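Local coordinates for enoyl-CoA hydratase (Mycobacterium tuberculosis, PDB 5KJP), which probably catalyses the reversible hydration of the double bond of 2-enoyl-CoA thioesters in fatty acid metabolism, as a trimeric member of the crotonase superfamily, at residues 158-161 and 162-166; 218-221 and 222-225; 227-230 and 231-235. One frame throughout, in Å; residues are numbered along the deposited sequence.

In the fold
Followed from the N terminus, the three local contacts come in series, none nesting in or crossing another. Interaction 1 forms the first turn of helix 160-169, just after helix 150-157. Interaction 2 lies at the C-terminal end of helix 209-221, and interaction 3 begins helix 230-242, so residues 218-225 and 227-235 together shape the connection between two successive helices. These two touch through Trp-225, whose ring packs on Glu-233 and the backbone of Met-230; the centres of the two interactions lie about 10 Å apart. Interaction 1 lies about 22 Å, centre to centre, from interaction 2 of its own chain, yet in the trimer Tyr-160 of one subunit meets Arg-223 of another.

Interaction 1 of 3, residues 158-161 and 162-166; sequences IPYA and IAMEL
Ile-158, in the loop just ahead of helix 160-169, turns its side chain back under the first turn of that helix, where CD1 reaches Leu-166 CD1 at 3.8 Å. Its CG1 lies between the backbone N and the carbonyl carbon (chi1 65°), and the extended chain beyond brings CD1 to 3.6 Å from Ala-163 N, while CG1 lies against the methyl of Ala-163. The ring of Pro-159, through CB, adds a looser contact with Ile-162 CG1.

A second apolar pairing runs along another side of the helix. Tyr-160 and the selenomethionine Met-164 lie side by side and point the same way; bends at chi2 and chi3 of Met-164 bring its methyl CE to the hydroxyl end of the ring, 3.2 Å from Tyr-160 OH. That hydroxyl is hydrogen-bonded to Arg-223 of the second subunit, so the methyl packs beside a polar group already engaged.

The backbone bonds are those of a starting alpha-helix. Pro-159 is the N-cap residue, and its O accepts a nearly straight bond from Ala-163 N (3.0 Å, 165°) together with a weak one from Ile-162 N. Tyr-160 O and Ala-161 O take the next amides, Met-164 N and Glu-165 N, each at 2.9 Å. Asn-185 ND2 of the second subunit donates to Ala-161 O as well, and to Glu-165 OE1.

Around this turn, Leu-154 and Pro-155 of helix 150-157 press on Ala-163; Leu-181, just beyond helix 175-180, packs on Ile-158, Pro-159 and Ile-162; and the second subunit lies against Tyr-160 and Met-164.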
loop_
_atom_site.group_PDB
_atom_site.type_symbol
_atom_site.label_atom_id
_atom_site.label_comp_id
_atom_site.label_asym_id
_atom_site.label_seq_id
_atom_site.Cartn_x
_atom_site.Cartn_y
_atom_site.Cartn_z
ATOM N N ILE A 158 4.162 1.408 -4.818
ATOM C CA ILE A 158 3.463 0.441 -5.663
ATOM C C ILE A 158 3.226 -0.825 -4.847
ATOM O O ILE A 158 3.754 -0.936 -3.738
ATOM C CB ILE A 158 4.270 0.125 -6.954
ATOM C CG1 ILE A 158 5.585 -0.585 -6.614
ATOM C CG2 ILE A 158 4.516 1.397 -7.763
ATOM C CD1 ILE A 158 6.347 -1.063 -7.859
ATOM N N PRO A 159 2.409 -1.768 -5.361
ATOM C CA PRO A 159 2.170 -2.952 -4.528
ATOM C C PRO A 159 3.471 -3.668 -4.192
ATOM O O PRO A 159 4.361 -3.782 -5.038
ATOM C CB PRO A 159 1.260 -3.823 -5.399
ATOM C CG PRO A 159 0.542 -2.833 -6.284
ATOM C CD PRO A 159 1.587 -1.791 -6.587
ATOM N N TYR A 160 3.575 -4.090 -2.937
ATOM C CA TYR A 160 4.774 -4.695 -2.373
ATOM C C TYR A 160 5.424 -5.744 -3.276
ATOM O O TYR A 160 6.637 -5.719 -3.497
ATOM C CB TYR A 160 4.415 -5.312 -1.018
ATOM C CG TYR A 160 5.525 -6.087 -0.338
ATOM C CD1 TYR A 160 5.741 -7.429 -0.631
ATOM C CD2 TYR A 160 6.334 -5.487 0.616
ATOM C CE1 TYR A 160 6.744 -8.148 -0.011
ATOM C CE2 TYR A 160 7.340 -6.207 1.255
ATOM C CZ TYR A 160 7.539 -7.536 0.932
ATOM O OH TYR A 160 8.537 -8.270 1.542
ATOM N N ALA A 161 4.621 -6.661 -3.801
ATOM C CA ALA A 161 5.162 -7.780 -4.565
ATOM C C ALA A 161 5.733 -7.330 -5.906
ATOM O O ALA A 161 6.666 -7.948 -6.420
ATOM C CB ALA A 161 4.091 -8.840 -4.783
ATOM N N ILE A 162 5.154 -6.275 -6.479
ATOM C CA ILE A 162 5.648 -5.758 -7.748
ATOM C C ILE A 162 6.965 -5.027 -7.501
ATOM O O ILE A 162 7.901 -5.122 -8.299
ATOM C CB ILE A 162 4.638 -4.814 -8.441
ATOM C CG1 ILE A 162 3.246 -5.461 -8.524
ATOM C CG2 ILE A 162 5.148 -4.424 -9.828
ATOM C CD1 ILE A 162 3.240 -6.836 -9.176
ATOM N N ALA A 163 7.045 -4.316 -6.382
ATOM C CA ALA A 163 8.299 -3.678 -5.993
ATOM C C ALA A 163 9.397 -4.731 -5.784
ATOM O O ALA A 163 10.517 -4.565 -6.261
ATOM C CB ALA A 163 8.100 -2.839 -4.737
HETATM N N MSE A 164 9.059 -5.812 -5.083
HETATM C CA MSE A 164 9.960 -6.958 -4.913
HETATM C C MSE A 164 10.422 -7.506 -6.264
HETATM O O MSE A 164 11.621 -7.727 -6.487
HETATM C CB MSE A 164 9.271 -8.072 -4.106
HETATM C CG MSE A 164 10.142 -9.306 -3.825
HETATM SE SE MSE A 164 11.609 -8.932 -2.573
HETATM C CE MSE A 164 10.552 -8.846 -0.919
ATOM N N GLU A 165 9.470 -7.723 -7.167
ATOM C CA GLU A 165 9.777 -8.283 -8.481
ATOM C C GLU A 165 10.756 -7.397 -9.240
ATOM O O GLU A 165 11.763 -7.874 -9.784
ATOM C CB GLU A 165 8.500 -8.461 -9.304
ATOM C CG GLU A 165 8.757 -8.860 -10.745
ATOM C CD GLU A 165 7.509 -8.780 -11.614
ATOM O OE1 GLU A 165 6.394 -8.600 -11.071
ATOM O OE2 GLU A 165 7.650 -8.889 -12.849
ATOM N N LEU A 166 10.470 -6.100 -9.263
ATOM C CA LEU A 166 11.335 -5.160 -9.966
ATOM C C LEU A 166 12.727 -5.117 -9.341
ATOM O O LEU A 166 13.736 -5.042 -10.047
ATOM C CB LEU A 166 10.700 -3.770 -9.970
ATOM C CG LEU A 166 9.424 -3.676 -10.808
ATOM C CD1 LEU A 166 8.708 -2.349 -10.543
ATOM C CD2 LEU A 166 9.736 -3.842 -12.302
#

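Interaction 2 of 3, residues 218-221 and 222-225; sequences IITE and SRGW
Trp-225 folds back over the last turn of helix 209-221, laying one face of its indole on the carbonyl of Glu-221, whose O stands 3.4 Å above the ring plane and toward its rim. Trp-225 CZ2 meets Glu-221 CB at 3.7 Å, with the carboxylate nearly perpendicular to the ring (88°); that carboxylate is bridged through OE2 to Arg-217. Ile-218 CG2 approaches CZ3 more loosely.

Among the hydrogen bonds, Ser-222 N bonds to Ile-218 O (2.9 Å), four residues back, whereas Gly-224 N reaches only three back, to Glu-221 O, from above the carbonyl plane; Trp-225 N likewise reaches three back, to Ser-222 O. These shorter-span bonds lead out of helix 209-221 toward helix 230-242, the two forming a helical hairpin. A chi1 of 66° folds Ser-222 OG back toward the helix carbonyls, with both Ile-218 O at 3.0 Å and Ile-219 O at 3.1 Å within reach of its one proton.

Arg-223 runs extended across Thr-220, its CG 3.1 Å from Thr-220 O. Beyond that crossing the guanidinium forms a salt bridge through NH1 with Glu-156 and a hydrogen bond through NH2 with Tyr-160 OH of the third subunit.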
loop_
_atom_site.group_PDB
_atom_site.type_symbol
_atom_site.label_atom_id
_atom_site.label_comp_id
_atom_site.label_asym_id
_atom_site.label_seq_id
_atom_site.Cartn_x
_atom_site.Cartn_y
_atom_site.Cartn_z
ATOM N N ILE A 218 2.483 16.010 7.225
ATOM C CA ILE A 218 1.716 15.014 7.965
ATOM C C ILE A 218 1.758 13.674 7.229
ATOM O O ILE A 218 1.991 12.638 7.843
ATOM C CB ILE A 218 0.256 15.472 8.191
ATOM C CG1 ILE A 218 0.224 16.619 9.207
ATOM C CG2 ILE A 218 -0.615 14.316 8.688
ATOM C CD1 ILE A 218 -1.020 17.480 9.119
ATOM N N ILE A 219 1.570 13.689 5.913
ATOM C CA ILE A 219 1.606 12.433 5.160
ATOM C C ILE A 219 2.981 11.748 5.259
ATOM O O ILE A 219 3.060 10.538 5.491
ATOM C CB ILE A 219 1.227 12.649 3.686
ATOM C CG1 ILE A 219 -0.262 13.019 3.585
ATOM C CG2 ILE A 219 1.529 11.394 2.863
ATOM C CD1 ILE A 219 -0.731 13.357 2.179
ATOM N N THR A 220 4.057 12.521 5.126
ATOM C CA THR A 220 5.404 11.946 5.200
ATOM C C THR A 220 5.763 11.493 6.621
ATOM O O THR A 220 6.278 10.397 6.810
ATOM C CB THR A 220 6.496 12.937 4.694
ATOM O OG1 THR A 220 6.560 14.083 5.551
ATOM C CG2 THR A 220 6.212 13.391 3.260
ATOM N N GLU A 221 5.488 12.320 7.622
ATOM C CA GLU A 221 5.893 11.988 8.987
ATOM C C GLU A 221 5.016 10.920 9.643
ATOM O O GLU A 221 5.475 10.205 10.532
ATOM C CB GLU A 221 5.911 13.248 9.856
ATOM C CG GLU A 221 6.944 14.269 9.404
ATOM C CD GLU A 221 7.088 15.438 10.364
ATOM O OE1 GLU A 221 6.511 15.383 11.468
ATOM O OE2 GLU A 221 7.792 16.406 10.013
ATOM N N SER A 222 3.767 10.793 9.201
ATOM C CA SER A 222 2.853 9.832 9.813
ATOM C C SER A 222 3.323 8.395 9.609
ATOM O O SER A 222 2.889 7.493 10.326
ATOM C CB SER A 222 1.437 9.998 9.266
ATOM O OG SER A 222 1.379 9.666 7.893
ATOM N N ARG A 223 4.215 8.189 8.642
ATOM C CA ARG A 223 4.806 6.872 8.413
ATOM C C ARG A 223 5.497 6.357 9.671
ATOM O O ARG A 223 5.587 5.152 9.891
ATOM C CB ARG A 223 5.825 6.904 7.275
ATOM C CG ARG A 223 5.373 7.535 5.970
ATOM C CD ARG A 223 6.527 7.448 4.971
ATOM N NE ARG A 223 6.513 8.499 3.959
ATOM C CZ ARG A 223 7.346 8.543 2.923
ATOM N NH1 ARG A 223 8.257 7.591 2.762
ATOM N NH2 ARG A 223 7.272 9.536 2.047
ATOM N N GLY A 224 5.999 7.281 10.483
ATOM C CA GLY A 224 6.701 6.920 11.700
ATOM C C GLY A 224 5.895 7.141 12.964
ATOM O O GLY A 224 6.460 7.201 14.053
ATOM N N TRP A 225 4.577 7.265 12.830
ATOM C CA TRP A 225 3.709 7.420 13.995
ATOM C C TRP A 225 2.924 6.144 14.268
ATOM O O TRP A 225 2.572 5.416 13.344
ATOM C CB TRP A 225 2.729 8.581 13.804
ATOM C CG TRP A 225 3.368 9.918 13.609
ATOM C CD1 TRP A 225 4.652 10.269 13.900
ATOM C CD2 TRP A 225 2.740 11.092 13.081
ATOM N NE1 TRP A 225 4.866 11.593 13.583
ATOM C CE2 TRP A 225 3.706 12.118 13.076
ATOM C CE3 TRP A 225 1.451 11.374 12.610
ATOM C CZ2 TRP A 225 3.425 13.404 12.617
ATOM C CZ3 TRP A 225 1.176 12.647 12.152
ATOM C CH2 TRP A 225 2.158 13.647 12.160
#

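Interaction 3 of 3, residues 227-230 and 231-235; sequences PDTM and FAEQM
Thr-229 O accepts a nearly straight bond from Glu-233 N (2.9 Å, 171°), and Met-230 O takes Gln-234 N one step later, two i to i+4 bonds that open helix 230-242. Ahead of these direct bonds, two waters link the preceding carbonyls to amides of the opening turn. Water 1 donates to Pro-227 O and accepts from Phe-231 N at 3.1 Å; water 2 donates to Asp-228 O and accepts from Ala-232 N at 3.0 Å. Both thus extend the i to i+4 pattern backward by one water each, and between them they satisfy two N-H groups of the opening turn.

The side chains of Thr-229 and Glu-233 lie alongside each other and point the same way. With chi1 at -64°, Glu-233 CG sits 3.3 Å from Thr-229 O and farther from Thr-229 OG1; the bend at chi2 then turns the carboxylate. The polar ends are occupied nearby: Thr-229 OG1 is hydrogen-bonded to Ser-226 OG, and Glu-233 OE1 forms a salt bridge with Lys-236.

Helix 230-242 is the second arm of a helical hairpin whose first arm is helix 209-221. Trp-225, in the loop joining the two arms, packs against Met-230, Glu-233 and Gln-234.

In the selenomethionine Met-230, chi1 of 56° and a straight chain beyond carry the side chain alongside Phe-231, and its methyl CE meets the ring at Phe-231 CE2, 3.8 Å away. Water 1 also lies in the plane of the Phe-231 ring, at its edge. In the trimer Met-230 packs on Leu-152 of the third subunit, and Phe-231 on Glu-98 of that same subunit.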
loop_
_atom_site.group_PDB
_atom_site.type_symbol
_atom_site.label_atom_id
_atom_site.label_comp_id
_atom_site.label_asym_id
_atom_site.label_seq_id
_atom_site.Cartn_x
_atom_site.Cartn_y
_atom_site.Cartn_z
ATOM N N PRO A 227 -0.583 4.227 15.504
ATOM C CA PRO A 227 -2.023 4.500 15.484
ATOM C C PRO A 227 -2.496 5.235 16.738
ATOM O O PRO A 227 -3.357 6.106 16.648
ATOM C CB PRO A 227 -2.639 3.103 15.407
ATOM C CG PRO A 227 -1.620 2.298 14.683
ATOM C CD PRO A 227 -0.285 2.831 15.135
ATOM N N ASP A 228 -1.926 4.892 17.887
ATOM C CA ASP A 228 -2.350 5.483 19.148
ATOM C C ASP A 228 -1.873 6.922 19.322
ATOM O O ASP A 228 -2.414 7.656 20.146
ATOM C CB ASP A 228 -1.863 4.632 20.324
ATOM C CG ASP A 228 -2.655 3.345 20.482
ATOM O OD1 ASP A 228 -3.771 3.260 19.925
ATOM O OD2 ASP A 228 -2.167 2.421 21.171
ATOM N N THR A 229 -0.864 7.332 18.558
ATOM C CA THR A 229 -0.324 8.678 18.721
ATOM C C THR A 229 -0.554 9.587 17.518
ATOM O O THR A 229 -0.317 10.792 17.611
ATOM C CB THR A 229 1.198 8.654 19.008
ATOM O OG1 THR A 229 1.907 8.157 17.865
ATOM C CG2 THR A 229 1.504 7.786 20.224
HETATM N N MSE A 230 -1.023 9.028 16.403
HETATM C CA MSE A 230 -1.027 9.772 15.142
HETATM C C MSE A 230 -1.868 11.053 15.188
HETATM O O MSE A 230 -1.461 12.079 14.647
HETATM C CB MSE A 230 -1.475 8.866 13.976
HETATM C CG MSE A 230 -2.831 8.172 14.106
HETATM SE SE MSE A 230 -3.193 7.017 12.538
HETATM C CE MSE A 230 -5.140 6.909 12.678
ATOM N N PHE A 231 -3.019 11.021 15.850
ATOM C CA PHE A 231 -3.850 12.219 15.902
ATOM C C PHE A 231 -3.233 13.325 16.764
ATOM O O PHE A 231 -3.323 14.506 16.419
ATOM C CB PHE A 231 -5.260 11.875 16.393
ATOM C CG PHE A 231 -6.201 11.469 15.287
ATOM C CD1 PHE A 231 -6.790 12.429 14.474
ATOM C CD2 PHE A 231 -6.483 10.131 15.050
ATOM C CE1 PHE A 231 -7.654 12.062 13.449
ATOM C CE2 PHE A 231 -7.347 9.756 14.028
ATOM C CZ PHE A 231 -7.931 10.723 13.224
ATOM N N ALA A 232 -2.596 12.950 17.873
ATOM C CA ALA A 232 -1.936 13.935 18.735
ATOM C C ALA A 232 -0.698 14.534 18.053
ATOM O O ALA A 232 -0.450 15.738 18.142
ATOM C CB ALA A 232 -1.563 13.307 20.072
ATOM N N GLU A 233 0.071 13.694 17.369
ATOM C CA GLU A 233 1.212 14.164 16.588
ATOM C C GLU A 233 0.765 15.098 15.466
ATOM O O GLU A 233 1.400 16.120 15.197
ATOM C CB GLU A 233 1.987 12.979 16.004
ATOM C CG GLU A 233 2.622 12.061 17.041
ATOM C CD GLU A 233 3.877 12.648 17.668
ATOM O OE1 GLU A 233 4.119 13.865 17.524
ATOM O OE2 GLU A 233 4.628 11.880 18.306
ATOM N N GLN A 234 -0.339 14.740 14.819
ATOM C CA GLN A 234 -0.899 15.551 13.747
ATOM C C GLN A 234 -1.347 16.931 14.233
ATOM O O GLN A 234 -1.132 17.938 13.556
ATOM C CB GLN A 234 -2.081 14.820 13.098
ATOM C CG GLN A 234 -2.745 15.613 11.992
ATOM C CD GLN A 234 -3.926 14.887 11.383
ATOM O OE1 GLN A 234 -3.866 14.448 10.237
ATOM N NE2 GLN A 234 -5.008 14.758 12.148
HETATM N N MSE A 235 -1.970 16.960 15.410
HETATM C CA MSE A 235 -2.504 18.186 15.998
HETATM C C MSE A 235 -1.449 19.287 16.121
HETATM O O MSE A 235 -1.736 20.463 15.894
HETATM C CB MSE A 235 -3.104 17.886 17.377
HETATM C CG MSE A 235 -3.796 19.069 18.037
HETATM SE SE MSE A 235 -5.213 19.829 16.934
HETATM C CE MSE A 235 -6.576 18.468 17.217
HETATM O O HOH W 1 -4.128 8.605 17.400
HETATM O O HOH W 2 -3.205 10.368 19.300
#